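Amino acid ABC transporter, periplasmic amino acid-binding protein, putative (Streptococcus pneumoniae, PDB 4I62) binds L-arginine and, as the substrate-binding component of an amino acid ABC transporter, probably delivers it to the membrane permease. Local coordinates at residues 132-137 / 213-218. Residues are numbered along the deposited sequence; the frame is centred on the assembly and turned at random.
Sequences LIVKKS and AIADLN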
loop_
_atom_site.group_PDB
_atom_site.type_symbol
_atom_site.label_atom_id
_atom_site.label_comp_id
_atom_site.label_asym_id
_atom_site.label_seq_id
_atom_site.Cartn_x
_atom_site.Cartn_y
_atom_site.Cartn_z
ATOM N N LEU A 132 -10.084 3.892 10.177
ATOM C CA LEU A 132 -10.793 2.611 10.307
ATOM C C LEU A 132 -11.887 2.537 9.290
ATOM O O LEU A 132 -12.664 3.500 9.118
ATOM C CB LEU A 132 -11.513 2.432 11.619
ATOM C CG LEU A 132 -10.717 2.418 12.898
ATOM C CD1 LEU A 132 -11.797 2.187 14.019
ATOM C CD2 LEU A 132 -9.665 1.321 12.924
ATOM N N ILE A 133 -11.999 1.377 8.660
ATOM C CA ILE A 133 -13.209 1.020 7.940
ATOM C C ILE A 133 -14.042 0.077 8.816
ATOM O O ILE A 133 -13.502 -0.813 9.489
ATOM C CB ILE A 133 -12.891 0.440 6.522
ATOM C CG1 ILE A 133 -14.164 0.245 5.688
ATOM C CG2 ILE A 133 -12.057 -0.811 6.582
ATOM C CD1 ILE A 133 -13.848 -0.054 4.213
ATOM N N VAL A 134 -15.353 0.352 8.849
ATOM C CA VAL A 134 -16.295 -0.343 9.708
ATOM C C VAL A 134 -17.592 -0.581 8.934
ATOM O O VAL A 134 -17.819 0.001 7.875
ATOM C CB VAL A 134 -16.591 0.507 10.995
ATOM C CG1 VAL A 134 -15.323 0.630 11.827
ATOM C CG2 VAL A 134 -17.158 1.889 10.660
ATOM N N LYS A 135 -18.464 -1.439 9.488
ATOM C CA LYS A 135 -19.839 -1.449 8.968
ATOM C C LYS A 135 -20.428 -0.052 9.113
ATOM O O LYS A 135 -20.156 0.645 10.117
ATOM C CB LYS A 135 -20.700 -2.454 9.691
ATOM C CG LYS A 135 -20.405 -3.908 9.390
ATOM C CD LYS A 135 -21.612 -4.730 9.862
ATOM C CE LYS A 135 -21.619 -6.157 9.348
ATOM N NZ LYS A 135 -20.564 -6.914 10.029
ATOM N N LYS A 136 -21.281 0.361 8.184
ATOM C CA LYS A 136 -21.734 1.748 8.192
ATOM C C LYS A 136 -22.502 2.118 9.450
ATOM O O LYS A 136 -22.454 3.302 9.876
ATOM C CB LYS A 136 -22.522 2.094 6.939
ATOM C CG LYS A 136 -23.799 1.371 6.781
ATOM C CD LYS A 136 -24.459 1.784 5.473
ATOM C CE LYS A 136 -25.670 0.919 5.162
ATOM N NZ LYS A 136 -26.005 0.960 3.708
ATOM N N SER A 137 -23.220 1.174 10.058
ATOM C CA SER A 137 -23.916 1.456 11.307
ATOM C C SER A 137 -23.009 1.699 12.502
ATOM O O SER A 137 -23.495 2.035 13.568
ATOM C CB SER A 137 -24.867 0.295 11.614
ATOM O OG SER A 137 -24.152 -0.919 11.776
ATOM N N ALA A 213 -18.241 1.977 5.848
ATOM C CA ALA A 213 -18.002 3.425 5.944
ATOM C C ALA A 213 -16.682 3.660 6.650
ATOM O O ALA A 213 -16.183 2.798 7.378
ATOM C CB ALA A 213 -19.116 4.140 6.664
ATOM N N ILE A 214 -16.128 4.856 6.457
ATOM C CA ILE A 214 -15.010 5.360 7.244
ATOM C C ILE A 214 -15.511 5.796 8.626
ATOM O O ILE A 214 -16.418 6.600 8.699
ATOM C CB ILE A 214 -14.391 6.603 6.538
ATOM C CG1 ILE A 214 -13.951 6.249 5.112
ATOM C CG2 ILE A 214 -13.253 7.186 7.405
ATOM C CD1 ILE A 214 -12.893 5.164 5.079
ATOM N N ALA A 215 -14.935 5.256 9.705
ATOM C CA ALA A 215 -15.331 5.642 11.047
ATOM C C ALA A 215 -14.844 7.038 11.394
ATOM O O ALA A 215 -13.911 7.595 10.791
ATOM C CB ALA A 215 -14.743 4.666 12.068
ATOM N N ASP A 216 -15.459 7.626 12.411
ATOM C CA ASP A 216 -15.006 8.906 12.942
ATOM C C ASP A 216 -13.589 8.878 13.527
ATOM O O ASP A 216 -12.948 9.916 13.646
ATOM C CB ASP A 216 -15.968 9.372 14.045
ATOM C CG ASP A 216 -17.294 9.900 13.527
ATOM O OD1 ASP A 216 -17.381 10.125 12.299
ATOM O OD2 ASP A 216 -18.253 10.067 14.335
ATOM N N LEU A 217 -13.107 7.720 13.930
ATOM C CA LEU A 217 -11.830 7.630 14.652
ATOM C C LEU A 217 -10.660 8.274 13.934
ATOM O O LEU A 217 -10.473 8.105 12.718
ATOM C CB LEU A 217 -11.505 6.159 14.940
ATOM C CG LEU A 217 -10.238 5.867 15.758
ATOM C CD1 LEU A 217 -10.467 4.627 16.604
ATOM C CD2 LEU A 217 -9.002 5.687 14.901
ATOM N N ASN A 218 -9.868 9.022 14.700
ATOM C CA ASN A 218 -8.532 9.434 14.286
ATOM C C ASN A 218 -7.546 8.764 15.242
ATOM O O ASN A 218 -7.874 8.446 16.397
ATOM C CB ASN A 218 -8.350 10.957 14.347
ATOM C CG ASN A 218 -8.368 11.482 15.761
ATOM O OD1 ASN A 218 -9.429 11.561 16.366
ATOM N ND2 ASN A 218 -7.200 11.877 16.289
HETATM O O HOH W 1 -11.403 6.265 10.883
#
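Strand 126-135 pairs antiparallel with the short strand 212-214, I133 facing I214 as a non-hydrogen-bonded pair (CA to CA 4.8 Å) and V134 facing A213 as a hydrogen-bonded one. This is the mixed sheet of one lobe of the type II periplasmic binding protein fold, and 194-198 flanks the same long strand; the side chain of I133 is about 13 Å from the bound arginine. V134 and A213 exchange two backbone bonds, V134 N to A213 O at 3.0 Å and A213 N to V134 O at 2.9 Å. A215 N then donates to L132 O at 2.9 Å. I133 and I214 direct their side chains to the sheet face covered by helix 199-208, where both touch V206.

On the other face the contact is apolar: CB of A215 lies against CG2 of V134 (3.9 Å) and CB of L132. V134 CG2, set between its own backbone N and carbonyl carbon, also comes within 3.5 Å of A213 O. Farther along, the side chains of L132 and L217 cross obliquely, CD1 to CD1 at 3.8 Å; L217 reaches in with CG anti to its backbone N (chi1 -177°), and Y142 and L148 also border L132. At the opposite end, where 132-137 turns into a 3-10 segment, the CB atoms of K136 and A213 touch, while the lysine chain extends away and its NZ is hydrogen-bonded to P210 O. Beyond the last direct backbone bond, the chains separate around one water, which accepts from L132 N and donates to both A215 O and L217 O, each of the three atoms 2.8 Å from the water oxygen.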